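Glutamyl-tRNA(Gln) amidotransferase subunit B, mitochondrial (Saccharomyces cerevisiae, PDB 4N0H) is a mitochondrial subunit of a glutamyl-tRNA(Gln) amidotransferase, belonging to the GatB/GatE family. Local coordinates at residues B[20-25]-B[208-213]. Numbering follows the deposited sequence.
Sequences IHTQLN and GAMRVD
His21 and Arg211 form a hydrogen-bonded antiparallel pair: His21 N to Arg211 O and Arg211 N to His21 O both measure 2.8 Å, and strands 20-23 and 210-213 run at 171° to each other. Gln23 N to Ala209 O, at 2.7 Å, prolongs the pairing.

Met210 extends from the face of the sheet that also carries Ile20, Thr22 and Val212. Its CB lies near His21 O and Thr22 OG1; CG, anti to the backbone N (chi1 176°), stands 3.7 Å from Ile20 CG2; SD skirts the same methyl; and CE closes on Ile20 CG2 at 3.5 Å, with Ile20 CD1 slightly farther. Helix 181-197 packs against this face through Ile188 and Gln192 on Met210, Phe187 and Tyr191 on Ile20.

On the other face, Arg211 NE donates to Gly208 O (2.9 Å), tying the guanidinium to the turn before its strand. Arg211 NH2 and Gln23 NE2, two donors 3.2 Å apart, do not bond each other but share Asp143 OD1, by salt bridge and hydrogen bond respectively.

The contact pairs strands 14-23 and 210-218; 14-23 also pairs antiparallel with 168-174 and is thus an inner strand of the mixed beta sheet of the GatB/GatE catalytic domain.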
ATOM      1  N   ILE B  20      -9.786  11.610 -25.155  1.00 40.91           N
ATOM      2  CA  ILE B  20      -9.029  12.852 -25.059  1.00 37.72           C
ATOM      3  C   ILE B  20      -8.407  13.072 -23.686  1.00 37.09           C
ATOM      4  O   ILE B  20      -9.108  13.229 -22.686  1.00 35.41           O
ATOM      5  CB  ILE B  20      -9.891  14.075 -25.424  1.00 37.73           C
ATOM      6  CG1 ILE B  20     -10.492  13.907 -26.821  1.00 42.91           C
ATOM      7  CG2 ILE B  20      -9.056  15.343 -25.353  1.00 29.54           C
ATOM      8  CD1 ILE B  20     -11.353  15.074 -27.269  1.00 43.23           C
ATOM      9  N   HIS B  21      -7.079  13.087 -23.650  1.00 35.58           N
ATOM     10  CA  HIS B  21      -6.358  13.371 -22.423  1.00 32.19           C
ATOM     11  C   HIS B  21      -6.027  14.849 -22.376  1.00 34.35           C
ATOM     12  O   HIS B  21      -5.559  15.426 -23.356  1.00 36.36           O
ATOM     13  CB  HIS B  21      -5.087  12.530 -22.328  1.00 34.61           C
ATOM     14  CG  HIS B  21      -5.348  11.072 -22.127  1.00 40.98           C
ATOM     15  ND1 HIS B  21      -5.777  10.245 -23.141  1.00 46.62           N
ATOM     16  CD2 HIS B  21      -5.246  10.294 -21.024  1.00 44.36           C
ATOM     17  CE1 HIS B  21      -5.926   9.019 -22.675  1.00 48.62           C
ATOM     18  NE2 HIS B  21      -5.612   9.022 -21.392  1.00 49.65           N
ATOM     19  N   THR B  22      -6.283  15.460 -21.228  1.00 33.87           N
ATOM     20  CA  THR B  22      -6.102  16.892 -21.076  1.00 35.81           C
ATOM     21  C   THR B  22      -5.342  17.221 -19.793  1.00 31.36           C
ATOM     22  O   THR B  22      -5.770  16.858 -18.699  1.00 29.68           O
ATOM     23  CB  THR B  22      -7.466  17.608 -21.081  1.00 43.74           C
ATOM     24  OG1 THR B  22      -7.928  17.746 -22.431  1.00 49.02           O
ATOM     25  CG2 THR B  22      -7.352  18.975 -20.464  1.00 45.40           C
ATOM     26  N   GLN B  23      -4.209  17.900 -19.938  1.00 34.15           N
ATOM     27  CA  GLN B  23      -3.437  18.350 -18.790  1.00 32.80           C
ATOM     28  C   GLN B  23      -4.165  19.483 -18.087  1.00 30.26           C
ATOM     29  O   GLN B  23      -4.498  20.489 -18.710  1.00 35.11           O
ATOM     30  CB  GLN B  23      -2.046  18.833 -19.215  1.00 33.70           C
ATOM     31  CG  GLN B  23      -1.072  17.729 -19.572  1.00 38.44           C
ATOM     32  CD  GLN B  23       0.351  18.232 -19.748  1.00 45.77           C
ATOM     33  OE1 GLN B  23       0.575  19.355 -20.204  1.00 48.92           O
ATOM     34  NE2 GLN B  23       1.321  17.401 -19.380  1.00 44.35           N
ATOM     35  N   LEU B  24      -4.410  19.317 -16.792  1.00 27.83           N
ATOM     36  CA  LEU B  24      -5.027  20.370 -15.993  1.00 30.28           C
ATOM     37  C   LEU B  24      -3.997  21.427 -15.611  1.00 33.59           C
ATOM     38  O   LEU B  24      -2.841  21.106 -15.337  1.00 40.77           O
ATOM     39  CB  LEU B  24      -5.675  19.786 -14.736  1.00 25.92           C
ATOM     40  CG  LEU B  24      -6.810  18.783 -14.962  1.00 23.47           C
ATOM     41  CD1 LEU B  24      -7.504  18.460 -13.650  1.00 22.94           C
ATOM     42  CD2 LEU B  24      -7.807  19.308 -15.988  1.00 25.24           C
ATOM     43  N   ASN B  25      -4.410  22.688 -15.597  1.00 32.99           N
ATOM     44  CA  ASN B  25      -3.511  23.747 -15.155  1.00 34.20           C
ATOM     45  C   ASN B  25      -3.751  24.148 -13.701  1.00 29.47           C
ATOM     46  O   ASN B  25      -3.914  25.324 -13.380  1.00 33.93           O
ATOM     47  CB  ASN B  25      -3.536  24.960 -16.099  1.00 38.70           C
ATOM     48  CG  ASN B  25      -4.938  25.435 -16.413  1.00 46.85           C
ATOM     49  OD1 ASN B  25      -5.210  25.908 -17.519  1.00 54.84           O
ATOM     50  ND2 ASN B  25      -5.840  25.311 -15.447  1.00 43.76           N
ATOM     51  N   GLY B 208       0.953  19.345 -26.243  1.00 50.95           N
ATOM     52  CA  GLY B 208       0.646  18.082 -25.593  1.00 48.04           C
ATOM     53  C   GLY B 208      -0.268  18.272 -24.394  1.00 43.91           C
ATOM     54  O   GLY B 208      -0.585  17.319 -23.684  1.00 42.75           O
ATOM     55  N   ALA B 209      -0.696  19.512 -24.171  1.00 43.14           N
ATOM     56  CA  ALA B 209      -1.660  19.816 -23.116  1.00 41.11           C
ATOM     57  C   ALA B 209      -2.986  19.102 -23.374  1.00 43.69           C
ATOM     58  O   ALA B 209      -3.787  18.906 -22.460  1.00 43.25           O
ATOM     59  CB  ALA B 209      -1.878  21.309 -23.015  1.00 39.50           C
ATOM     60  N   MET B 210      -3.212  18.738 -24.633  1.00 42.54           N
ATOM     61  CA  MET B 210      -4.353  17.921 -25.024  1.00 38.87           C
ATOM     62  C   MET B 210      -3.881  16.860 -26.014  1.00 40.20           C
ATOM     63  O   MET B 210      -3.086  17.144 -26.910  1.00 39.12           O
ATOM     64  CB  MET B 210      -5.453  18.789 -25.637  1.00 36.45           C
ATOM     65  CG  MET B 210      -6.654  18.024 -26.164  1.00 36.79           C
ATOM     66  SD  MET B 210      -7.996  19.137 -26.642  1.00 50.69           S
ATOM     67  CE  MET B 210      -9.021  18.054 -27.630  1.00 75.76           C
ATOM     68  N   ARG B 211      -4.350  15.631 -25.831  1.00 38.46           N
ATOM     69  CA  ARG B 211      -3.944  14.518 -26.683  1.00 41.94           C
ATOM     70  C   ARG B 211      -5.183  13.726 -27.078  1.00 41.80           C
ATOM     71  O   ARG B 211      -6.011  13.389 -26.228  1.00 34.75           O
ATOM     72  CB  ARG B 211      -2.953  13.610 -25.952  1.00 43.30           C
ATOM     73  CG  ARG B 211      -1.773  14.346 -25.334  1.00 48.84           C
ATOM     74  CD  ARG B 211      -1.162  13.567 -24.178  1.00 52.48           C
ATOM     75  NE  ARG B 211      -0.364  14.429 -23.310  1.00 53.21           N
ATOM     76  CZ  ARG B 211       0.042  14.095 -22.088  1.00 51.27           C
ATOM     77  NH1 ARG B 211      -0.276  12.910 -21.585  1.00 50.41           N
ATOM     78  NH2 ARG B 211       0.760  14.947 -21.367  1.00 44.21           N
ATOM     79  N   VAL B 212      -5.308  13.427 -28.368  1.00 40.87           N
ATOM     80  CA  VAL B 212      -6.502  12.763 -28.875  1.00 43.23           C
ATOM     81  C   VAL B 212      -6.212  11.393 -29.489  1.00 48.25           C
ATOM     82  O   VAL B 212      -5.520  11.292 -30.500  1.00 49.78           O
ATOM     83  CB  VAL B 212      -7.208  13.634 -29.929  1.00 42.20           C
ATOM     84  CG1 VAL B 212      -8.465  12.943 -30.434  1.00 37.43           C
ATOM     85  CG2 VAL B 212      -7.529  15.002 -29.356  1.00 42.75           C
ATOM     86  N   ASP B 213      -6.740  10.345 -28.867  1.00 49.25           N
ATOM     87  CA  ASP B 213      -6.745   9.019 -29.472  1.00 49.64           C
ATOM     88  C   ASP B 213      -8.101   8.785 -30.129  1.00 50.58           C
ATOM     89  O   ASP B 213      -9.100   9.381 -29.731  1.00 50.07           O
ATOM     90  CB  ASP B 213      -6.494   7.934 -28.424  1.00 53.12           C
ATOM     91  CG  ASP B 213      -5.114   8.023 -27.805  1.00 59.11           C
ATOM     92  OD1 ASP B 213      -4.186   8.535 -28.471  1.00 55.81           O
ATOM     93  OD2 ASP B 213      -4.960   7.571 -26.648  1.00 64.01           O
TER